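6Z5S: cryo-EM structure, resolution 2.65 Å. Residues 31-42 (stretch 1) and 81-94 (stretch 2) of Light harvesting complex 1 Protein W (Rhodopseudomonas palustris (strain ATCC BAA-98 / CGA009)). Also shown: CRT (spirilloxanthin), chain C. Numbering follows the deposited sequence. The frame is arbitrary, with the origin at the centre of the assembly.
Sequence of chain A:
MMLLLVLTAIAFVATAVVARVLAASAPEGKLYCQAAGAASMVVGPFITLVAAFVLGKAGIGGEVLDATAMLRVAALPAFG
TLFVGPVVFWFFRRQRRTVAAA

Stretch 1 31-42: LYCQAAGAASMV
Stretch 2 81-94: TLFVGPVVFWFFRR

The apolar centre of this contact is the ring of Phe 89, which buries more area against the other stretch than any other residue of stretch 2. Its CA-to-CB bond points toward stretch 1, and chi1 of 161° (t) with chi2 of 80° sets the ring against Tyr 32, Ala 36, Gly 37 and Ser 40. Gly 37 lies over one face: its CA is 3.9 Å from the centroid of the Phe 89 ring, 25° off the ring normal, a CH-pi contact, with Gly 37 CA 3.6 Å from Phe 89 CD2. Glycine suits this close approach: an ideal CB on Gly 37 would be tight, 3.4 Å from Phe 89 CE2. Ala 36 (phi/psi -116/-58) points its small methyl toward the same ring, Ala 36 CB to Phe 89 CE1 being 3.4 Å. At the ring edge, Tyr 32 CA approaches Phe 89 CZ at 3.7 Å.

Tyr 32 extends the apolar surface from the loop. With phi/psi -64/-45, chi1 83° (p) and chi2 -77°, it packs its CB 3.4 Å from Phe 92 CE2, while its CD2 lies 4.0 Å from Trp 90 CZ3. Phe 89 to Phe 92 form a type I beta turn, and residues 90-93 keep helical phi/psi without the regular bonds. Phe 92 directs its CA-to-CB bond toward stretch 1 (chi1 158°, t; chi2 75°). Trp 90 starts away from it, but chi1 -169° (t) and chi2 -134° bring the end of its indole back to Tyr 32.

The backbones that carry these groups run roughly antiparallel: helix 37-42 and helix 81-89 make an angle of 148° between their N-to-C directions and approach to 7.3 Å between axes. Three pairs fix the register: Tyr 32 CA to Arg 93 CA at 7.3 Å, Gly 37 CA to Pro 86 CA at 5.6 Å, and Met 41 CA to Gly 85 CA at 4.9 Å. Gly 85 suits the narrowest of these, since an ideal CB there would clash with Ser 40 O at 2.0 Å. Instead, Gly 85 CA makes a CA-H...O contact with Ser 40 O at 3.3 Å. Pro 86, lacking an amide hydrogen, kinks its helix, and its ring (C-gamma exo) offers CG to Met 41 CE at 3.7 Å. Met 41 (t, t, m) also lays CG 4.0 Å from Leu 82 CD1; Leu 82, chi1 -148° (between wells) and chi2 61° (p), brings CD1 to 3.2 Å from Met 41 O.

Polar contacts are few. Ser 40, chi1 176° (t), donates from OG to Gly 85 O at 2.8 Å, a weak hydrogen bond and the only one between the stretches. The same Gly 85 O accepts Phe 89 N at 3.0 Å within its helix. At the other end, Arg 93 (t, p, p, chi4 -174°) places NE over one face of the Tyr 32 ring and NH1 3.2 Å from Tyr 32 CD1, so the guanidinium itself meets the ring, its edge turned to CD1. Between the stretches 587 Å² is buried, both sides summed.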

# COMPACT_ATOMS: atom_id res chain seq x y z
N LEU A 31 31.88 31.58 21.48
CA LEU A 31 31.01 32.21 22.47
C LEU A 31 29.70 32.68 21.85
O LEU A 31 28.81 33.13 22.58
CB LEU A 31 31.75 33.35 23.17
CG LEU A 31 31.18 33.93 24.47
CD1 LEU A 31 32.29 34.28 25.42
CD2 LEU A 31 30.36 35.16 24.20
N TYR A 32 29.55 32.55 20.53
CA TYR A 32 28.22 32.68 19.94
C TYR A 32 27.31 31.56 20.43
O TYR A 32 26.16 31.82 20.81
CB TYR A 32 28.32 32.66 18.41
CG TYR A 32 28.39 31.28 17.80
CD1 TYR A 32 29.57 30.55 17.83
CD2 TYR A 32 27.28 30.70 17.20
CE1 TYR A 32 29.64 29.28 17.28
CE2 TYR A 32 27.34 29.43 16.65
CZ TYR A 32 28.53 28.73 16.70
OH TYR A 32 28.60 27.47 16.15
N CYS A 33 27.81 30.33 20.46
CA CYS A 33 27.11 29.17 21.02
C CYS A 33 26.92 29.29 22.52
O CYS A 33 26.32 28.41 23.13
CB CYS A 33 27.89 27.90 20.68
SG CYS A 33 27.14 26.34 21.17
N GLN A 34 27.40 30.38 23.10
CA GLN A 34 27.44 30.62 24.53
C GLN A 34 26.56 31.84 24.82
O GLN A 34 25.78 32.27 23.97
CB GLN A 34 28.89 30.77 24.98
CG GLN A 34 29.71 29.52 24.65
CD GLN A 34 31.18 29.63 24.99
OE1 GLN A 34 31.74 30.72 25.03
NE2 GLN A 34 31.81 28.49 25.23
N ALA A 35 26.68 32.39 26.02
CA ALA A 35 25.72 33.41 26.42
C ALA A 35 25.98 34.72 25.69
O ALA A 35 26.15 35.77 26.31
CB ALA A 35 25.78 33.65 27.93
N ALA A 36 26.01 34.65 24.37
CA ALA A 36 25.90 35.82 23.52
C ALA A 36 24.63 35.75 22.69
O ALA A 36 23.77 36.63 22.81
CB ALA A 36 27.14 35.94 22.63
N GLY A 37 24.45 34.70 21.90
CA GLY A 37 23.18 34.49 21.23
C GLY A 37 22.06 34.14 22.18
O GLY A 37 20.91 34.51 21.95
N ALA A 38 22.38 33.43 23.27
CA ALA A 38 21.36 33.07 24.24
C ALA A 38 20.88 34.29 25.01
O ALA A 38 19.68 34.50 25.18
CB ALA A 38 21.89 32.00 25.19
N ALA A 39 21.82 35.10 25.51
CA ALA A 39 21.44 36.31 26.23
C ALA A 39 20.78 37.33 25.31
O ALA A 39 19.89 38.07 25.74
CB ALA A 39 22.66 36.92 26.91
N SER A 40 21.20 37.37 24.04
CA SER A 40 20.53 38.23 23.07
C SER A 40 19.09 37.81 22.84
O SER A 40 18.29 38.62 22.36
CB SER A 40 21.28 38.20 21.74
OG SER A 40 20.59 38.96 20.76
N MET A 41 18.74 36.58 23.17
CA MET A 41 17.37 36.12 23.01
C MET A 41 16.49 36.53 24.19
O MET A 41 15.35 36.96 23.99
CB MET A 41 17.34 34.60 22.84
CG MET A 41 15.99 34.04 22.50
SD MET A 41 16.04 32.24 22.35
CE MET A 41 17.01 32.07 20.86
N VAL A 42 17.02 36.43 25.40
CA VAL A 42 16.20 36.62 26.59
C VAL A 42 16.28 38.03 27.17
O VAL A 42 15.42 38.39 27.99
CB VAL A 42 16.57 35.59 27.68
CG1 VAL A 42 16.57 34.19 27.08
CG2 VAL A 42 17.92 35.92 28.28
N THR A 81 10.46 40.22 19.82
CA THR A 81 11.80 40.53 20.28
C THR A 81 12.59 39.26 20.55
O THR A 81 13.79 39.20 20.28
CB THR A 81 11.71 41.39 21.53
OG1 THR A 81 10.95 42.57 21.25
CG2 THR A 81 13.05 41.79 21.94
N LEU A 82 11.91 38.25 21.10
CA LEU A 82 12.52 36.94 21.30
C LEU A 82 13.16 36.41 20.02
O LEU A 82 14.08 35.60 20.08
CB LEU A 82 11.48 35.96 21.81
CG LEU A 82 11.94 34.85 22.75
CD1 LEU A 82 12.53 35.43 24.00
CD2 LEU A 82 10.77 33.94 23.08
N PHE A 83 12.67 36.87 18.86
CA PHE A 83 13.23 36.50 17.57
C PHE A 83 14.21 37.53 17.02
O PHE A 83 15.22 37.16 16.42
CB PHE A 83 12.11 36.29 16.55
CG PHE A 83 11.46 34.94 16.63
CD1 PHE A 83 11.98 33.87 15.94
CD2 PHE A 83 10.32 34.76 17.40
CE1 PHE A 83 11.38 32.63 16.01
CE2 PHE A 83 9.72 33.52 17.47
CZ PHE A 83 10.25 32.45 16.78
N VAL A 84 13.93 38.82 17.22
CA VAL A 84 14.79 39.85 16.64
C VAL A 84 16.13 39.93 17.36
O VAL A 84 17.10 40.43 16.79
CB VAL A 84 14.11 41.23 16.66
CG1 VAL A 84 14.25 41.89 18.01
CG2 VAL A 84 14.69 42.12 15.58
N GLY A 85 16.21 39.44 18.59
CA GLY A 85 17.48 39.38 19.29
C GLY A 85 18.52 38.56 18.55
O GLY A 85 19.57 39.08 18.14
N PRO A 86 18.26 37.26 18.38
CA PRO A 86 19.27 36.39 17.76
C PRO A 86 19.66 36.78 16.35
O PRO A 86 20.84 36.65 15.99
CB PRO A 86 18.61 35.01 17.80
CG PRO A 86 17.64 35.10 18.91
CD PRO A 86 17.12 36.49 18.89
N VAL A 87 18.73 37.25 15.53
CA VAL A 87 19.10 37.56 14.15
C VAL A 87 19.96 38.81 14.09
O VAL A 87 20.87 38.90 13.25
CB VAL A 87 17.85 37.69 13.26
CG1 VAL A 87 16.92 36.51 13.50
CG2 VAL A 87 17.13 38.99 13.49
N VAL A 88 19.73 39.78 14.97
CA VAL A 88 20.61 40.93 15.03
C VAL A 88 21.97 40.52 15.57
O VAL A 88 23.01 40.99 15.08
CB VAL A 88 19.98 42.06 15.87
CG1 VAL A 88 21.01 43.12 16.17
CG2 VAL A 88 18.81 42.67 15.13
N PHE A 89 22.00 39.63 16.56
CA PHE A 89 23.28 39.18 17.08
C PHE A 89 24.07 38.41 16.03
O PHE A 89 25.30 38.49 16.00
CB PHE A 89 23.10 38.30 18.31
CG PHE A 89 24.29 37.45 18.61
CD1 PHE A 89 25.38 37.98 19.25
CD2 PHE A 89 24.34 36.12 18.21
CE1 PHE A 89 26.49 37.21 19.51
CE2 PHE A 89 25.44 35.35 18.47
CZ PHE A 89 26.52 35.90 19.12
N TRP A 90 23.38 37.67 15.15
CA TRP A 90 24.05 36.83 14.17
C TRP A 90 25.09 37.57 13.36
O TRP A 90 26.00 36.96 12.80
CB TRP A 90 23.01 36.21 13.23
CG TRP A 90 23.55 35.14 12.35
CD1 TRP A 90 23.34 35.01 11.01
CD2 TRP A 90 24.39 34.05 12.73
NE1 TRP A 90 23.99 33.90 10.54
CE2 TRP A 90 24.65 33.29 11.57
CE3 TRP A 90 24.95 33.63 13.95
CZ2 TRP A 90 25.44 32.15 11.59
CZ3 TRP A 90 25.74 32.49 13.96
CH2 TRP A 90 25.97 31.77 12.79
N PHE A 91 25.00 38.90 13.31
CA PHE A 91 26.05 39.68 12.68
C PHE A 91 27.38 39.56 13.40
O PHE A 91 28.41 39.93 12.83
CB PHE A 91 25.60 41.13 12.58
CG PHE A 91 24.58 41.36 11.51
CD1 PHE A 91 24.10 40.31 10.75
CD2 PHE A 91 24.11 42.63 11.25
CE1 PHE A 91 23.16 40.51 9.77
CE2 PHE A 91 23.17 42.85 10.26
CZ PHE A 91 22.70 41.79 9.52
N PHE A 92 27.40 39.04 14.63
CA PHE A 92 28.67 38.69 15.27
C PHE A 92 29.45 37.70 14.41
O PHE A 92 30.55 37.99 13.95
CB PHE A 92 28.42 38.09 16.66
CG PHE A 92 29.55 37.24 17.17
CD1 PHE A 92 30.71 37.83 17.64
CD2 PHE A 92 29.46 35.87 17.18
CE1 PHE A 92 31.75 37.06 18.11
CE2 PHE A 92 30.51 35.10 17.65
CZ PHE A 92 31.65 35.70 18.12
N ARG A 93 28.88 36.51 14.21
CA ARG A 93 29.53 35.54 13.33
C ARG A 93 29.61 36.06 11.91
O ARG A 93 30.54 35.73 11.17
CB ARG A 93 28.80 34.20 13.40
CG ARG A 93 29.31 33.12 12.45
CD ARG A 93 30.73 32.66 12.78
NE ARG A 93 30.81 31.95 14.06
CZ ARG A 93 31.95 31.56 14.62
NH1 ARG A 93 31.94 30.93 15.79
NH2 ARG A 93 33.10 31.80 14.02
N ARG A 94 28.65 36.90 11.50
CA ARG A 94 28.73 37.52 10.18
C ARG A 94 29.83 38.57 10.09
O ARG A 94 30.04 39.12 9.00
CB ARG A 94 27.39 38.14 9.81
CG ARG A 94 26.33 37.11 9.45
CD ARG A 94 26.63 36.47 8.11
NE ARG A 94 26.09 35.11 8.04
CZ ARG A 94 25.97 34.41 6.92
NH1 ARG A 94 26.33 34.95 5.76
NH2 ARG A 94 25.47 33.19 6.96
C1M CRT C . 35.79 28.62 24.66
O1 CRT C . 35.56 29.51 25.74
C1 CRT C . 35.66 29.00 27.08
C2 CRT C . 34.65 27.87 27.20
C3 CRT C . 37.08 28.50 27.30
C4 CRT C . 35.33 30.11 28.09
C5 CRT C . 33.93 30.64 28.05
C6 CRT C . 33.03 30.48 29.01
C7 CRT C . 31.68 30.89 29.00
C8 CRT C . 31.23 31.83 27.95
C9 CRT C . 30.74 30.41 29.91
C10 CRT C . 29.39 30.67 30.00
C11 CRT C . 28.53 30.02 30.87
C12 CRT C . 27.18 30.27 31.13
C13 CRT C . 26.52 31.39 30.44
C14 CRT C . 26.43 29.49 32.02
C15 CRT C . 25.12 29.66 32.44
C16 CRT C . 24.50 28.82 33.33
C17 CRT C . 23.19 28.81 33.81
C18 CRT C . 22.31 29.96 33.51
C19 CRT C . 22.68 27.73 34.53
C20 CRT C . 21.39 27.46 34.91
C21 CRT C . 20.89 26.28 35.44
C22 CRT C . 19.60 25.93 35.76
C23 CRT C . 19.10 24.68 36.12
C24 CRT C . 20.04 23.55 36.28
C25 CRT C . 17.74 24.45 36.31
C26 CRT C . 17.06 23.27 36.54
C27 CRT C . 15.69 23.23 36.59
C28 CRT C . 14.82 22.16 36.79
C29 CRT C . 15.36 20.82 37.09
C30 CRT C . 13.44 22.34 36.69
C31 CRT C . 12.40 21.45 36.78
C32 CRT C . 11.12 21.93 36.66
C33 CRT C . 9.90 21.27 36.66
C34 CRT C . 9.87 19.79 36.71
C35 CRT C . 8.70 21.98 36.61
C36 CRT C . 7.46 21.52 36.51
C37 CRT C . 6.26 22.41 36.39
C38 CRT C . 5.49 22.31 35.07
C39 CRT C . 4.34 23.30 35.06
C40 CRT C . 6.44 22.53 33.90
O2 CRT C . 4.97 20.98 34.96
C2M CRT C . 4.18 20.66 33.84